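Local coordinates for GDP-L-fucose synthase (Campylobacter jejuni subsp. jejuni serotype O:2, PDB 7M13), which synthesises GDP-D-glycero-L-gluco-heptose for the capsular polysaccharide as an NADPH-dependent member of the epimerase/dehydratase family, at the interface of chains A and B. Residues are numbered along the deposited sequence; one frame, centred on the assembly and turned at random. Chains: chain A/B, GDP-L-fucose synthase.

Helices 80-100 and 138-158 of both chains supply most of the four contacts, which run along one two-fold symmetric interface. Contacts 1 and 3 lie about 8 Å apart between the centres of their C-alpha atoms and share A:Ile84, B:Ala146 and B:Ile149. Contacts 2 and 4, likewise about 8 Å apart, share A:Ser153 and B:Ser139. Contact 1 and contact 4 are largely twins with the chains exchanged, their centres about 14 Å apart, while contacts 1 and 2 are separated by about 21 Å. Contact 4 leads from the apolar packing of contacts 1 and 3 to the hydrated contact 2, consistent with a dimer.

Contact 1: the interface of chains A and B. Residues chain A 81, 84-85, 88; chain B 146, 149-150, 153-154.
B:Ser153 OG donates a 2.7 Å hydrogen bond to B:Ile149 O one turn earlier in helix 138-158, from 40° above the carbonyl plane, while its CB packs on A:Ala81. With the hydroxyl turned back to its own helix (chi1 -60°, beside the backbone N), B:Ser153 CB faces chain A, 3.7 Å from A:Ala81 CA. The methyl of A:Ala81 sits over the middle of the B:Tyr154 ring, its CB 3.6 Å from the ring centroid in a CH-pi contact. At the far end of the same ring, B:Tyr154 OH comes within 3.3 Å of A:Tyr85 CB, so the two tyrosines meet oxygen to base at a slant and do not stack. B:Met150, bent at chi2 and chi3, lays its sulfur SD 3.9 Å from A:Tyr85 CA and at a like distance from A:Ile84 CG2. The CG1 branch of A:Ile84 points away from its backbone N (chi1 180°), carrying CD1 over to chain B, 3.7 Å from B:Ile149 CG2 and 3.8 Å from the carbonyl B:Ala146 O; the two isoleucines cross nearly at right angles. Helix 80-100 of chain A is thereby packed against helix 138-158 of chain B, part of the apolar seam that probably holds the dimer together.

Contact 2: the interface of chains A and B. Residues chain A 152-153, 156, 272-273; chain B 80, 135, 138-139.
A:Ser272 and A:Lys273 follow an extended loop backbone, whereas B:Tyr135 across from them takes helix-like torsions in its own loop. The phenol B:Tyr135 OH donates a 2.8 Å hydrogen bond to the carbonyl A:Ser272 O, tilted 25° from the carbonyl plane, and that oxygen lies in plane at the ring edge. A:Ser272 is poorly ordered, so this link is tentative. B:Arg80 stretches from CG to NE and grips its own chain end-on, NH1 and NH2 both bonding B:Tyr135 O, with NH1 at 2.9 Å; NH2 also lies above the B:Tyr135 ring rim. B:Arg80 CD packs 3.9 Å from A:Ile156 CD1. The carbonyl B:Arg80 O accepts a 2.7 Å bond from B:Ser139 OG, in the carbonyl plane on a lone pair, and B:Ser139 CB lies 3.6 Å from A:Ser153 OG. The carboxylate oxygen A:Glu152 OE1 is within hydrogen-bonding distance, 2.8 Å, of water 1, water 2 and water 3: water 2 also meets A:Ser153 OG and B:Arg80 NE, water 3 meets A:Ser272 O and B:Arg80 NH2, and water 1 meets B:Tyr138 OH. A:Glu152 OE1 stays 5.1 Å from B:Arg80 NE, probably an attraction through solvent. This hydrated network joins the two subunits beside the apolar helix packing.

Contact 3: the interface of chains A and B. Residues chain A 84, 133, 138-139, 142, 145; chain B 129, 146, 149.
Helix 138-158 of chain A, with A:Leu133 from the loop before it and A:Ile84 from helix 80-100, meets helix 138-158 of chain B and the loop residue B:Phe129. B:Ile149 and B:Phe129 lie side by side against one face of the A:Tyr138 ring, B:Ile149 under its CE2-CZ-OH end and B:Phe129 under its CE1 rim. B:Ile149 crosses beneath that end at a slant, keeping CD1 3.6 Å from A:Tyr138 CZ and CG1 3.7 Å from A:Tyr138 CE2. B:Phe129 presents its ring edge: A:Tyr138 CE1 lies in the plane of that ring, 3.6 Å from B:Phe129 CE2, so the aromatics meet without stacking. B:Phe129 has a left-handed backbone conformation (phi 67°), and its ring is bordered more loosely by A:Leu133 and by A:Ile145, with A:Ile145 CD1 4.3 Å from B:Phe129 CE1. B:Ile149 wedges into the groove between the two chain A helices, its CG2 facing A:Ser139 and A:Ile84. The centre of the contact is about 5 Å from A:Phe140, where the family usually has the tyrosine of the YxxxK motif and this chain has a phenylalanine. The CG1 branch of B:Ile149 stands beside its own backbone N (chi1 -65°) and runs on extended, so that CD1 ends 3.7 Å from A:Ala142 CB.

Contact 4: the interface of chains A and B. Residues chain A 146, 149-150, 153; chain B 84-85, 88, 139.
This is a two-fold symmetric helix-to-helix interface in which helix 138-158 of chain A packs on helix 80-100 of chain B, joining the two subunits of the deposited assembly. Extended short-chain dehydrogenase/reductases of the epimerase/dehydratase family commonly dimerise through a four-helix bundle built from such helices, so the pairing is probably biological. B:Ile84 is the central knob. Its CG1 branch leads away from the backbone N (chi1 -180°) and places CD1 on the chain A helix, 3.7 Å from the carbonyl A:Ala146 O and 3.8 Å from the methyl A:Ile149 CG2. The side chains of A:Ile149 and B:Ile84 meet almost perpendicularly, and A:Ile149 CG2 also reaches B:Ser139 CB at 4.0 Å. A:Met150 closes the other flank, with CG 3.9 Å from B:Ile84 CD1. Bends at chi2 (-88°) and chi3 turn its thioether along the chain B helix, where SD lies 3.9 Å from B:Tyr85 CA and the terminal methyl CE approaches B:Tyr85 CD1 at the ring. The second branch of B:Ile84, CG2, is directed toward A:Ser153 CB, 4.1 Å away. A bond to A:Ile149 O ties the hydroxyl of that serine to its own helix while CB packs against B:Ile84. One turn further along the chain B helix, B:Leu88 CD1 lies 4.2 Å from A:Ala146 CB, a looser contact.

Contact 1: the interface of chains A and B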
ATOM      1  N   ALA A  81       9.122   7.787   5.199  1.00  9.90           N
ATOM      2  CA  ALA A  81       9.286   7.255   3.836  1.00  9.96           C
ATOM      3  C   ALA A  81       9.892   5.864   3.877  1.00 10.06           C
ATOM      4  O   ALA A  81       9.433   4.991   3.127  1.00 11.10           O
ATOM      5  CB  ALA A  81      10.162   8.163   3.003  1.00 10.37           C
ATOM      6  N   ILE A  84       7.439   2.873   4.395  1.00 10.18           N
ATOM      7  CA  ILE A  84       6.613   2.408   3.261  1.00  9.76           C
ATOM      8  C   ILE A  84       7.536   1.837   2.176  1.00 11.08           C
ATOM      9  O   ILE A  84       7.265   0.741   1.672  1.00 10.15           O
ATOM     10  CB  ILE A  84       5.599   3.465   2.804  1.00  9.88           C
ATOM     11  CG1 ILE A  84       4.795   2.907   1.630  1.00 10.03           C
ATOM     12  CG2 ILE A  84       6.170   4.819   2.462  1.00  9.61           C
ATOM     13  CD1 ILE A  84       3.497   3.646   1.404  1.00 12.14           C
ATOM     14  N   TYR A  85       8.592   2.522   1.777  1.00 11.11           N
ATOM     15  CA  TYR A  85       9.429   2.033   0.660  1.00 10.22           C
ATOM     16  C   TYR A  85      10.074   0.685   1.024  1.00  9.62           C
ATOM     17  O   TYR A  85      10.010  -0.266   0.245  1.00  9.86           O
ATOM     18  CB  TYR A  85      10.488   3.055   0.273  1.00 10.59           C
ATOM     19  CG  TYR A  85      11.466   2.485  -0.713  1.00 10.77           C
ATOM     20  CD1 TYR A  85      11.117   2.267  -2.041  1.00 10.90           C
ATOM     21  CD2 TYR A  85      12.736   2.135  -0.323  1.00 11.06           C
ATOM     22  CE1 TYR A  85      12.017   1.724  -2.946  1.00 12.64           C
ATOM     23  CE2 TYR A  85      13.652   1.598  -1.218  1.00 10.76           C
ATOM     24  CZ  TYR A  85      13.295   1.392  -2.543  1.00 11.69           C
ATOM     25  OH  TYR A  85      14.166   0.826  -3.462  1.00 14.02           O
ATOM     26  N   LEU A  88       7.518  -2.173   1.484  1.00  9.38           N
ATOM     27  CA  LEU A  88       6.882  -2.590   0.197  1.00  8.48           C
ATOM     28  C   LEU A  88       7.914  -3.344  -0.618  1.00  9.22           C
ATOM     29  O   LEU A  88       7.542  -4.325  -1.253  1.00 10.11           O
ATOM     30  CB  LEU A  88       6.416  -1.365  -0.582  1.00  9.02           C
ATOM     31  CG  LEU A  88       5.145  -0.661  -0.096  1.00  9.77           C
ATOM     32  CD1 LEU A  88       4.865   0.514  -1.017  1.00  9.50           C
ATOM     33  CD2 LEU A  88       3.963  -1.600  -0.028  1.00 11.14           C
TER
ATOM     34  N   ALA B 146      -0.877   3.565  -2.169  1.00  9.76           N
ATOM     35  CA  ALA B 146       0.522   3.439  -1.713  1.00 10.57           C
ATOM     36  C   ALA B 146       1.389   4.430  -2.497  1.00 11.16           C
ATOM     37  O   ALA B 146       2.351   4.956  -1.934  1.00 11.81           O
ATOM     38  CB  ALA B 146       1.029   2.036  -1.919  1.00 10.73           C
ATOM     39  N   ILE B 149       0.837   7.844  -0.858  1.00 10.34           N
ATOM     40  CA  ILE B 149       1.450   7.870   0.492  1.00  9.88           C
ATOM     41  C   ILE B 149       2.978   7.881   0.360  1.00  9.80           C
ATOM     42  O   ILE B 149       3.681   8.571   1.153  1.00 11.81           O
ATOM     43  CB  ILE B 149       0.874   6.731   1.364  1.00 10.00           C
ATOM     44  CG1 ILE B 149      -0.627   6.950   1.614  1.00 10.55           C
ATOM     45  CG2 ILE B 149       1.687   6.604   2.650  1.00 11.97           C
ATOM     46  CD1 ILE B 149      -1.318   5.880   2.443  1.00 11.03           C
ATOM     47  N   MET B 150       3.477   7.217  -0.688  1.00 10.70           N
ATOM     48  CA  MET B 150       4.935   7.174  -0.976  1.00 10.84           C
ATOM     49  C   MET B 150       5.429   8.596  -1.278  1.00 11.24           C
ATOM     50  O   MET B 150       6.495   8.970  -0.753  1.00 10.21           O
ATOM     51  CB  MET B 150       5.229   6.269  -2.176  1.00 14.77           C
ATOM     52  CG  MET B 150       5.497   4.826  -1.792  1.00 18.43           C
ATOM     53  SD  MET B 150       7.215   4.551  -1.285  1.00 18.45           S
ATOM     54  CE  MET B 150       8.060   4.782  -2.848  1.00 14.37           C
ATOM     55  N   SER B 153       5.148  10.730   1.984  1.00 10.13           N
ATOM     56  CA  SER B 153       6.093  10.290   3.048  1.00 10.29           C
ATOM     57  C   SER B 153       7.526  10.744   2.719  1.00  9.83           C
ATOM     58  O   SER B 153       8.271  11.144   3.619  1.00 10.90           O
ATOM     59  CB  SER B 153       6.025   8.804   3.226  1.00 11.48           C
ATOM     60  OG  SER B 153       4.706   8.404   3.594  1.00 11.73           O
ATOM     61  N   TYR B 154       7.926  10.704   1.456  1.00 10.73           N
ATOM     62  CA  TYR B 154       9.235  11.247   1.000  1.00 11.14           C
ATOM     63  C   TYR B 154       9.270  12.756   1.266  1.00 11.60           C
ATOM     64  O   TYR B 154      10.280  13.306   1.768  1.00 10.84           O
ATOM     65  CB  TYR B 154       9.524  10.887  -0.456  1.00 11.13           C
ATOM     66  CG  TYR B 154      10.203   9.547  -0.580  1.00 11.44           C
ATOM     67  CD1 TYR B 154       9.488   8.374  -0.508  1.00 11.70           C
ATOM     68  CD2 TYR B 154      11.588   9.449  -0.562  1.00 12.10           C
ATOM     69  CE1 TYR B 154      10.122   7.143  -0.562  1.00 12.33           C
ATOM     70  CE2 TYR B 154      12.231   8.226  -0.602  1.00 12.86           C
ATOM     71  CZ  TYR B 154      11.497   7.058  -0.580  1.00 12.27           C
ATOM     72  OH  TYR B 154      12.096   5.812  -0.574  1.00 12.78           O
TER

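Contact 2: the interface of chains A and B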
ATOM      1  N   GLU A 152      -3.233 -11.928  -1.012  1.00  9.51           N
ATOM      2  CA  GLU A 152      -4.571 -12.404  -1.442  1.00 10.42           C
ATOM      3  C   GLU A 152      -4.682 -12.329  -2.953  1.00 10.62           C
ATOM      4  O   GLU A 152      -5.302 -13.218  -3.608  1.00 11.36           O
ATOM      5  CB  GLU A 152      -5.635 -11.528  -0.794  1.00 12.24           C
ATOM      6  CG  GLU A 152      -7.048 -11.932  -1.178  1.00 12.82           C
ATOM      7  CD  GLU A 152      -8.034 -10.982  -0.533  1.00 16.45           C
ATOM      8  OE1 GLU A 152      -8.070  -9.797  -0.956  1.00 16.73           O
ATOM      9  OE2 GLU A 152      -8.670 -11.387   0.449  1.00 19.20           O
ATOM     10  N   SER A 153      -4.139 -11.283  -3.542  1.00 10.87           N
ATOM     11  CA  SER A 153      -4.271 -11.060  -4.985  1.00 10.53           C
ATOM     12  C   SER A 153      -3.541 -12.151  -5.761  1.00 11.43           C
ATOM     13  O   SER A 153      -4.050 -12.607  -6.805  1.00 12.02           O
ATOM     14  CB  SER A 153      -3.783  -9.701  -5.373  1.00  9.59           C
ATOM     15  OG  SER A 153      -4.588  -8.701  -4.740  1.00 11.44           O
ATOM     16  N   ILE A 156      -5.630 -15.272  -5.617  1.00 12.09           N
ATOM     17  CA  ILE A 156      -6.820 -15.212  -6.522  1.00 13.61           C
ATOM     18  C   ILE A 156      -6.366 -15.379  -7.985  1.00 14.02           C
ATOM     19  O   ILE A 156      -6.952 -16.215  -8.755  1.00 15.95           O
ATOM     20  CB  ILE A 156      -7.616 -13.916  -6.265  1.00 12.94           C
ATOM     21  CG1 ILE A 156      -8.267 -13.907  -4.889  1.00 13.83           C
ATOM     22  CG2 ILE A 156      -8.644 -13.722  -7.376  1.00 14.05           C
ATOM     23  CD1 ILE A 156      -8.869 -12.577  -4.439  1.00 15.28           C
ATOM     24  N   SER A 272     -14.715 -12.203  -2.639  1.00 32.75           N
ATOM     25  CA  SER A 272     -13.865 -12.616  -1.489  1.00 32.11           C
ATOM     26  C   SER A 272     -12.719 -11.622  -1.212  1.00 25.94           C
ATOM     27  O   SER A 272     -11.939 -11.260  -2.122  1.00 20.38           O
ATOM     28  CB  SER A 272     -13.311 -13.964  -1.700  1.00 35.76           C
ATOM     29  OG  SER A 272     -12.417 -14.258  -0.652  1.00 36.64           O
ATOM     30  N   LYS A 273     -12.561 -11.299   0.063  1.00 23.75           N
ATOM     31  CA  LYS A 273     -11.693 -10.217   0.566  1.00 18.77           C
ATOM     32  C   LYS A 273     -11.516 -10.464   2.062  1.00 17.54           C
ATOM     33  O   LYS A 273     -12.244 -11.307   2.647  1.00 16.69           O
ATOM     34  CB  LYS A 273     -12.281  -8.831   0.308  1.00 24.04           C
ATOM     35  CG  LYS A 273     -13.530  -8.521   1.104  1.00 27.64           C
ATOM     36  CD  LYS A 273     -14.320  -7.370   0.527  1.00 36.55           C
ATOM     37  CE  LYS A 273     -14.222  -6.114   1.359  1.00 36.90           C
ATOM     38  NZ  LYS A 273     -14.907  -4.976   0.700  1.00 39.13           N
TER
ATOM     39  N   ARG B  80      -5.454  -9.444 -11.028  1.00 12.63           N
ATOM     40  CA  ARG B  80      -5.566  -8.798  -9.703  1.00 12.65           C
ATOM     41  C   ARG B  80      -4.185  -8.671  -9.058  1.00 11.88           C
ATOM     42  O   ARG B  80      -3.884  -7.654  -8.428  1.00 12.95           O
ATOM     43  CB  ARG B  80      -6.463  -9.655  -8.814  1.00 13.17           C
ATOM     44  CG  ARG B  80      -7.015  -8.930  -7.614  1.00 14.42           C
ATOM     45  CD  ARG B  80      -8.133  -9.763  -6.992  1.00 15.14           C
ATOM     46  NE  ARG B  80      -8.845  -9.102  -5.912  1.00 15.17           N
ATOM     47  CZ  ARG B  80      -9.814  -8.226  -6.085  1.00 15.79           C
ATOM     48  NH1 ARG B  80     -10.179  -7.871  -7.298  1.00 16.45           N
ATOM     49  NH2 ARG B  80     -10.425  -7.729  -5.043  1.00 14.69           N
ATOM     50  N   TYR B 135     -14.647  -3.646  -5.558  1.00 18.99           N
ATOM     51  CA  TYR B 135     -14.028  -4.983  -5.570  1.00 16.32           C
ATOM     52  C   TYR B 135     -13.113  -5.191  -6.789  1.00 16.61           C
ATOM     53  O   TYR B 135     -11.961  -5.674  -6.654  1.00 14.57           O
ATOM     54  CB  TYR B 135     -15.110  -6.052  -5.536  1.00 17.78           C
ATOM     55  CG  TYR B 135     -14.483  -7.396  -5.393  1.00 18.18           C
ATOM     56  CD1 TYR B 135     -14.128  -7.840  -4.139  1.00 20.56           C
ATOM     57  CD2 TYR B 135     -14.142  -8.156  -6.495  1.00 19.52           C
ATOM     58  CE1 TYR B 135     -13.470  -9.037  -3.964  1.00 20.15           C
ATOM     59  CE2 TYR B 135     -13.481  -9.372  -6.342  1.00 23.10           C
ATOM     60  CZ  TYR B 135     -13.166  -9.804  -5.063  1.00 18.88           C
ATOM     61  OH  TYR B 135     -12.546 -10.982  -4.807  1.00 21.33           O
ATOM     62  N   TYR B 138      -9.885  -3.269  -6.516  1.00 12.25           N
ATOM     63  CA  TYR B 138      -9.399  -3.239  -5.111  1.00 11.74           C
ATOM     64  C   TYR B 138      -7.873  -3.188  -5.067  1.00 11.36           C
ATOM     65  O   TYR B 138      -7.261  -2.386  -4.324  1.00 12.49           O
ATOM     66  CB  TYR B 138      -9.933  -4.493  -4.423  1.00 12.37           C
ATOM     67  CG  TYR B 138      -9.549  -4.736  -2.983  1.00 14.61           C
ATOM     68  CD1 TYR B 138     -10.120  -4.033  -1.924  1.00 14.99           C
ATOM     69  CD2 TYR B 138      -8.614  -5.714  -2.671  1.00 14.12           C
ATOM     70  CE1 TYR B 138      -9.796  -4.318  -0.603  1.00 17.19           C
ATOM     71  CE2 TYR B 138      -8.302  -6.024  -1.357  1.00 14.15           C
ATOM     72  CZ  TYR B 138      -8.882  -5.317  -0.325  1.00 14.58           C
ATOM     73  OH  TYR B 138      -8.557  -5.640   0.966  1.00 15.84           O
ATOM     74  N   SER B 139      -7.222  -4.088  -5.777  1.00 10.51           N
ATOM     75  CA  SER B 139      -5.752  -4.183  -5.742  1.00  9.87           C
ATOM     76  C   SER B 139      -5.101  -3.015  -6.476  1.00 10.44           C
ATOM     77  O   SER B 139      -4.066  -2.498  -6.008  1.00 10.89           O
ATOM     78  CB  SER B 139      -5.294  -5.516  -6.201  1.00 12.24           C
ATOM     79  OG  SER B 139      -5.501  -5.697  -7.585  1.00 13.26           O
TER
HETATM   80  O   HOH W   1      -8.490  -8.356   1.357  1.00 14.51           O
HETATM   81  O   HOH W   2      -7.206  -9.233  -3.561  1.00 16.85           O
HETATM   82  O   HOH W   3     -10.293  -9.040  -2.450  1.00 18.01           O

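Contact 3: the interface of chains A and B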
ATOM      1  N   ILE A  84       7.439   2.873   4.395  1.00 10.18           N
ATOM      2  CA  ILE A  84       6.613   2.408   3.261  1.00  9.76           C
ATOM      3  C   ILE A  84       7.536   1.837   2.176  1.00 11.08           C
ATOM      4  O   ILE A  84       7.265   0.741   1.672  1.00 10.15           O
ATOM      5  CB  ILE A  84       5.599   3.465   2.804  1.00  9.88           C
ATOM      6  CG1 ILE A  84       4.795   2.907   1.630  1.00 10.03           C
ATOM      7  CG2 ILE A  84       6.170   4.819   2.462  1.00  9.61           C
ATOM      8  CD1 ILE A  84       3.497   3.646   1.404  1.00 12.14           C
ATOM      9  N   LEU A 133      -5.918   5.518   9.358  1.00 14.76           N
ATOM     10  CA  LEU A 133      -4.898   4.917  10.224  1.00 14.42           C
ATOM     11  C   LEU A 133      -4.347   5.963  11.183  1.00 13.45           C
ATOM     12  O   LEU A 133      -4.521   7.172  10.965  1.00 15.75           O
ATOM     13  CB  LEU A 133      -3.775   4.370   9.352  1.00 12.93           C
ATOM     14  CG  LEU A 133      -4.222   3.406   8.253  1.00 13.90           C
ATOM     15  CD1 LEU A 133      -2.956   2.893   7.580  1.00 15.46           C
ATOM     16  CD2 LEU A 133      -5.055   2.260   8.802  1.00 13.50           C
ATOM     17  N   TYR A 138       1.073   5.652   9.992  1.00 11.13           N
ATOM     18  CA  TYR A 138       0.247   5.684   8.751  1.00 11.11           C
ATOM     19  C   TYR A 138       0.939   5.004   7.571  1.00 10.51           C
ATOM     20  O   TYR A 138       0.287   4.229   6.838  1.00 10.77           O
ATOM     21  CB  TYR A 138      -0.031   7.162   8.459  1.00 12.01           C
ATOM     22  CG  TYR A 138      -0.782   7.482   7.197  1.00 13.83           C
ATOM     23  CD1 TYR A 138      -2.148   7.327   7.132  1.00 16.00           C
ATOM     24  CD2 TYR A 138      -0.150   8.076   6.118  1.00 13.62           C
ATOM     25  CE1 TYR A 138      -2.867   7.710   6.001  1.00 16.54           C
ATOM     26  CE2 TYR A 138      -0.843   8.470   4.990  1.00 14.32           C
ATOM     27  CZ  TYR A 138      -2.206   8.272   4.925  1.00 15.95           C
ATOM     28  OH  TYR A 138      -2.921   8.677   3.826  1.00 16.14           O
ATOM     29  N   SER A 139       2.175   5.367   7.281  1.00 10.07           N
ATOM     30  CA  SER A 139       2.877   4.821   6.102  1.00  9.96           C
ATOM     31  C   SER A 139       3.275   3.364   6.327  1.00 10.23           C
ATOM     32  O   SER A 139       3.182   2.590   5.371  1.00  9.92           O
ATOM     33  CB  SER A 139       4.073   5.669   5.713  1.00 10.84           C
ATOM     34  OG  SER A 139       5.053   5.634   6.723  1.00 11.17           O
ATOM     35  N   ALA A 142       0.039   1.389   5.950  1.00  9.55           N
ATOM     36  CA  ALA A 142      -0.313   1.352   4.520  1.00 10.31           C
ATOM     37  C   ALA A 142       0.519   0.265   3.828  1.00  9.77           C
ATOM     38  O   ALA A 142      -0.020  -0.503   2.996  1.00 10.70           O
ATOM     39  CB  ALA A 142      -0.079   2.689   3.858  1.00 11.14           C
ATOM     40  N   ILE A 145      -0.939  -3.108   4.769  1.00  9.32           N
ATOM     41  CA  ILE A 145      -2.174  -3.349   3.970  1.00  9.90           C
ATOM     42  C   ILE A 145      -1.765  -3.872   2.601  1.00 10.23           C
ATOM     43  O   ILE A 145      -2.357  -4.872   2.122  1.00 10.09           O
ATOM     44  CB  ILE A 145      -3.041  -2.090   3.862  1.00  9.89           C
ATOM     45  CG1 ILE A 145      -3.630  -1.695   5.212  1.00 10.75           C
ATOM     46  CG2 ILE A 145      -4.138  -2.289   2.829  1.00 10.27           C
ATOM     47  CD1 ILE A 145      -4.338  -0.394   5.208  1.00 12.04           C
TER
ATOM     48  N   PHE B 129      -9.337   6.376   2.623  1.00 11.86           N
ATOM     49  CA  PHE B 129      -9.451   5.429   3.760  1.00 13.38           C
ATOM     50  C   PHE B 129     -10.795   5.508   4.488  1.00 14.44           C
ATOM     51  O   PHE B 129     -10.985   4.770   5.511  1.00 17.06           O
ATOM     52  CB  PHE B 129      -8.286   5.602   4.739  1.00 15.08           C
ATOM     53  CG  PHE B 129      -6.972   4.996   4.314  1.00 15.90           C
ATOM     54  CD1 PHE B 129      -6.884   3.761   3.691  1.00 19.92           C
ATOM     55  CD2 PHE B 129      -5.801   5.665   4.573  1.00 22.25           C
ATOM     56  CE1 PHE B 129      -5.643   3.228   3.353  1.00 19.22           C
ATOM     57  CE2 PHE B 129      -4.572   5.144   4.210  1.00 22.22           C
ATOM     58  CZ  PHE B 129      -4.491   3.915   3.650  1.00 17.91           C
ATOM     59  N   ALA B 146      -0.877   3.565  -2.169  1.00  9.76           N
ATOM     60  CA  ALA B 146       0.522   3.439  -1.713  1.00 10.57           C
ATOM     61  C   ALA B 146       1.389   4.430  -2.497  1.00 11.16           C
ATOM     62  O   ALA B 146       2.351   4.956  -1.934  1.00 11.81           O
ATOM     63  CB  ALA B 146       1.029   2.036  -1.919  1.00 10.73           C
ATOM     64  N   ILE B 149       0.837   7.844  -0.858  1.00 10.34           N
ATOM     65  CA  ILE B 149       1.450   7.870   0.492  1.00  9.88           C
ATOM     66  C   ILE B 149       2.978   7.881   0.360  1.00  9.80           C
ATOM     67  O   ILE B 149       3.681   8.571   1.153  1.00 11.81           O
ATOM     68  CB  ILE B 149       0.874   6.731   1.364  1.00 10.00           C
ATOM     69  CG1 ILE B 149      -0.627   6.950   1.614  1.00 10.55           C
ATOM     70  CG2 ILE B 149       1.687   6.604   2.650  1.00 11.97           C
ATOM     71  CD1 ILE B 149      -1.318   5.880   2.443  1.00 11.03           C
TER

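Contact 4: the interface of chains A and B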
ATOM      1  N   ALA A 146      -0.831  -3.178   1.940  1.00  9.87           N
ATOM      2  CA  ALA A 146      -0.376  -3.616   0.595  1.00 10.80           C
ATOM      3  C   ALA A 146       0.173  -5.048   0.633  1.00 10.96           C
ATOM      4  O   ALA A 146      -0.058  -5.809  -0.332  1.00 12.25           O
ATOM      5  CB  ALA A 146       0.646  -2.672   0.023  1.00 11.14           C
ATOM      6  N   ILE A 149      -2.822  -7.419   0.828  1.00 10.73           N
ATOM      7  CA  ILE A 149      -3.565  -7.422  -0.462  1.00 11.52           C
ATOM      8  C   ILE A 149      -2.714  -8.129  -1.524  1.00 11.61           C
ATOM      9  O   ILE A 149      -3.289  -8.857  -2.372  1.00 12.87           O
ATOM     10  CB  ILE A 149      -3.995  -5.998  -0.847  1.00 11.17           C
ATOM     11  CG1 ILE A 149      -4.980  -5.460   0.201  1.00 12.35           C
ATOM     12  CG2 ILE A 149      -4.554  -6.015  -2.283  1.00 11.05           C
ATOM     13  CD1 ILE A 149      -5.496  -4.082  -0.061  1.00 13.63           C
ATOM     14  N   MET A 150      -1.388  -8.006  -1.409  1.00 11.61           N
ATOM     15  CA  MET A 150      -0.449  -8.678  -2.347  1.00 11.71           C
ATOM     16  C   MET A 150      -0.602 -10.199  -2.206  1.00 11.51           C
ATOM     17  O   MET A 150      -0.663 -10.881  -3.249  1.00 11.80           O
ATOM     18  CB  MET A 150       1.000  -8.284  -2.047  1.00 14.64           C
ATOM     19  CG  MET A 150       1.457  -7.045  -2.794  1.00 20.23           C
ATOM     20  SD  MET A 150       2.139  -7.430  -4.427  1.00 26.67           S
ATOM     21  CE  MET A 150       3.601  -8.356  -3.963  1.00  6.30           C
ATOM     22  N   SER A 153      -4.139 -11.283  -3.542  1.00 10.87           N
ATOM     23  CA  SER A 153      -4.271 -11.060  -4.985  1.00 10.53           C
ATOM     24  C   SER A 153      -3.541 -12.151  -5.761  1.00 11.43           C
ATOM     25  O   SER A 153      -4.050 -12.607  -6.805  1.00 12.02           O
ATOM     26  CB  SER A 153      -3.783  -9.701  -5.373  1.00  9.59           C
ATOM     27  OG  SER A 153      -4.588  -8.701  -4.740  1.00 11.44           O
TER
ATOM     28  N   ILE B  84      -1.403  -4.842  -8.550  1.00 10.60           N
ATOM     29  CA  ILE B  84      -0.757  -4.329  -7.323  1.00 10.28           C
ATOM     30  C   ILE B  84       0.756  -4.505  -7.459  1.00 10.94           C
ATOM     31  O   ILE B  84       1.495  -3.523  -7.235  1.00 11.27           O
ATOM     32  CB  ILE B  84      -1.352  -4.897  -6.023  1.00 10.16           C
ATOM     33  CG1 ILE B  84      -0.614  -4.292  -4.816  1.00 11.43           C
ATOM     34  CG2 ILE B  84      -1.407  -6.418  -5.953  1.00 10.42           C
ATOM     35  CD1 ILE B  84      -1.347  -4.430  -3.530  1.00 12.84           C
ATOM     36  N   TYR B  85       1.265  -5.661  -7.880  1.00 10.77           N
ATOM     37  CA  TYR B  85       2.733  -5.816  -7.977  1.00 10.24           C
ATOM     38  C   TYR B  85       3.351  -4.818  -8.973  1.00  9.56           C
ATOM     39  O   TYR B  85       4.333  -4.139  -8.630  1.00 10.93           O
ATOM     40  CB  TYR B  85       3.098  -7.258  -8.308  1.00 11.45           C
ATOM     41  CG  TYR B  85       4.570  -7.444  -8.553  1.00 11.32           C
ATOM     42  CD1 TYR B  85       5.485  -7.370  -7.516  1.00 10.94           C
ATOM     43  CD2 TYR B  85       5.075  -7.578  -9.818  1.00 12.53           C
ATOM     44  CE1 TYR B  85       6.852  -7.494  -7.719  1.00 11.88           C
ATOM     45  CE2 TYR B  85       6.436  -7.698 -10.052  1.00 11.38           C
ATOM     46  CZ  TYR B  85       7.334  -7.665  -8.996  1.00 12.04           C
ATOM     47  OH  TYR B  85       8.681  -7.759  -9.233  1.00 14.49           O
ATOM     48  N   LEU B  88       2.994  -1.115  -7.944  1.00  9.45           N
ATOM     49  CA  LEU B  88       3.888  -0.801  -6.793  1.00  9.01           C
ATOM     50  C   LEU B  88       5.342  -0.753  -7.255  1.00  9.94           C
ATOM     51  O   LEU B  88       6.085   0.105  -6.791  1.00 10.32           O
ATOM     52  CB  LEU B  88       3.713  -1.816  -5.652  1.00  8.82           C
ATOM     53  CG  LEU B  88       2.417  -1.753  -4.867  1.00  9.12           C
ATOM     54  CD1 LEU B  88       2.397  -2.852  -3.824  1.00 10.36           C
ATOM     55  CD2 LEU B  88       2.206  -0.396  -4.217  1.00 10.41           C
ATOM     56  N   SER B 139      -7.222  -4.088  -5.777  1.00 10.51           N
ATOM     57  CA  SER B 139      -5.752  -4.183  -5.742  1.00  9.87           C
ATOM     58  C   SER B 139      -5.101  -3.015  -6.476  1.00 10.44           C
ATOM     59  O   SER B 139      -4.066  -2.498  -6.008  1.00 10.89           O
ATOM     60  CB  SER B 139      -5.294  -5.516  -6.201  1.00 12.24           C
ATOM     61  OG  SER B 139      -5.501  -5.697  -7.585  1.00 13.26           O
TER